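Local coordinates for SufE-like protein 1, chloroplastic/mitochondrial (PDB 4PUI) that activates a chloroplast cysteine desulfurase and takes part in mitochondrial cysteine desulfurization, supplying sulfur for iron-sulfur clusters, this chain being its BolA domain, at residues K13-K16 and E22-V25. Numbering follows the deposited sequence.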
loop_
_atom_site.group_PDB
_atom_site.type_symbol
_atom_site.label_atom_id
_atom_site.label_comp_id
_atom_site.label_asym_id
_atom_site.label_seq_id
_atom_site.Cartn_x
_atom_site.Cartn_y
_atom_site.Cartn_z
ATOM N N LYS A 13 -0.756 3.017 -8.529
ATOM C CA LYS A 13 -1.148 1.627 -8.751
ATOM C C LYS A 13 -2.391 1.290 -7.923
ATOM O O LYS A 13 -3.329 0.670 -8.418
ATOM C CB LYS A 13 0.001 0.685 -8.400
ATOM C CG LYS A 13 -0.305 -0.812 -8.566
ATOM C CD LYS A 13 -0.513 -1.189 -10.022
ATOM C CE LYS A 13 -0.739 -2.684 -10.188
ATOM N NZ LYS A 13 0.498 -3.423 -10.575
ATOM N N LEU A 14 -2.394 1.696 -6.663
ATOM C CA LEU A 14 -3.542 1.401 -5.813
ATOM C C LEU A 14 -4.783 2.167 -6.247
ATOM O O LEU A 14 -5.889 1.625 -6.197
ATOM C CB LEU A 14 -3.217 1.696 -4.354
ATOM C CG LEU A 14 -2.042 0.879 -3.813
ATOM C CD1 LEU A 14 -1.670 1.352 -2.423
ATOM C CD2 LEU A 14 -2.354 -0.615 -3.813
ATOM N N GLU A 15 -4.603 3.422 -6.648
ATOM C CA GLU A 15 -5.709 4.221 -7.173
ATOM C C GLU A 15 -6.297 3.552 -8.415
ATOM O O GLU A 15 -7.514 3.418 -8.543
ATOM C CB GLU A 15 -5.249 5.644 -7.517
ATOM C CG GLU A 15 -4.995 6.520 -6.306
ATOM C CD GLU A 15 -4.371 7.849 -6.651
ATOM O OE1 GLU A 15 -3.843 7.991 -7.773
ATOM O OE2 GLU A 15 -4.412 8.753 -5.792
ATOM N N LYS A 16 -5.424 3.139 -9.326
ATOM C CA LYS A 16 -5.856 2.558 -10.588
ATOM C C LYS A 16 -6.594 1.238 -10.378
ATOM O O LYS A 16 -7.624 0.990 -11.004
ATOM C CB LYS A 16 -4.660 2.337 -11.515
ATOM C CG LYS A 16 -5.071 1.873 -12.898
ATOM C CD LYS A 16 -4.366 0.595 -13.298
ATOM C CE LYS A 16 -3.118 0.883 -14.108
ATOM N NZ LYS A 16 -2.703 -0.309 -14.897
ATOM N N GLU A 22 -10.607 6.122 0.382
ATOM C CA GLU A 22 -9.588 6.737 1.212
ATOM C C GLU A 22 -8.282 6.001 0.943
ATOM O O GLU A 22 -8.263 4.776 0.900
ATOM C CB GLU A 22 -9.976 6.627 2.690
ATOM C CG GLU A 22 -11.329 7.270 2.953
ATOM C CD GLU A 22 -11.751 7.298 4.412
ATOM O OE1 GLU A 22 -10.966 6.915 5.306
ATOM O OE2 GLU A 22 -12.894 7.732 4.658
ATOM N N LEU A 23 -7.208 6.755 0.747
ATOM C CA LEU A 23 -5.898 6.157 0.514
ATOM C C LEU A 23 -4.793 6.994 1.140
ATOM O O LEU A 23 -4.696 8.205 0.899
ATOM C CB LEU A 23 -5.631 6.000 -0.988
ATOM C CG LEU A 23 -4.251 5.446 -1.380
ATOM C CD1 LEU A 23 -4.014 4.028 -0.863
ATOM C CD2 LEU A 23 -4.089 5.510 -2.901
ATOM N N GLU A 24 -3.956 6.352 1.952
ATOM C CA GLU A 24 -2.778 7.011 2.490
ATOM C C GLU A 24 -1.553 6.146 2.237
ATOM O O GLU A 24 -1.562 4.956 2.518
ATOM C CB GLU A 24 -2.909 7.266 3.991
ATOM C CG GLU A 24 -1.656 7.911 4.589
ATOM C CD GLU A 24 -1.774 8.199 6.076
ATOM O OE1 GLU A 24 -2.814 7.853 6.672
ATOM O OE2 GLU A 24 -0.823 8.779 6.644
ATOM N N VAL A 25 -0.509 6.764 1.699
ATOM C CA VAL A 25 0.747 6.081 1.416
ATOM C C VAL A 25 1.806 6.889 2.136
ATOM O O VAL A 25 2.090 8.025 1.765
ATOM C CB VAL A 25 1.040 6.031 -0.111
ATOM C CG1 VAL A 25 2.437 5.455 -0.384
ATOM C CG2 VAL A 25 -0.038 5.220 -0.837
#
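Leu23 on the edge strand 22-27 fits against Leu14 and Glu15 of helix 5-18, a helix-on-sheet contact of the BolA domain in which the first helix of this chain packs on one face of the three-stranded mixed sheet. The backbones stay well apart, Glu15 CA to Leu23 CA being 7.9 Å, and no hydrogen bond joins the two segments; side chains alone bridge the gap, burying 140 Å² in total.

The apolar evidence centres on the two methyls of Leu23. CD1 meets the CD1 methyl of Leu14 at 3.9 Å, a methyl-to-methyl contact between side chains that cross at about a right angle. CD2 sits between Glu15 CG, at 3.7 Å, and Leu14 CB, at 4.2 Å; Glu15 thus touches the strand through its aliphatic part, its side chain also crossing that of Leu23 at about a right angle. With CG of Leu23 anti to the backbone N (chi1 177°) and chi2 at 63°, one methyl is brought to the end of Leu14 and the other to Glu15 CG. Val25, two residues further along the strand, also points its CB at the helix, but its CG2 is only loosely met by Leu14 CD1, at 4.5 Å. Val25 also touches Ile10, one turn before Leu14 in the same helix, and Phe50 and Leu52 of strand 49-55, which extends the buried layer between helix and sheet.

Polar groups border this apolar patch. The carboxylate of Glu15 is directed to Arg11, one turn back in the same helix, where OE2 forms a salt bridge with NH1. That arginine also ties Glu15 to the strand, because its NH2 makes a direct hydrogen bond from the helix to the backbone O of Leu23.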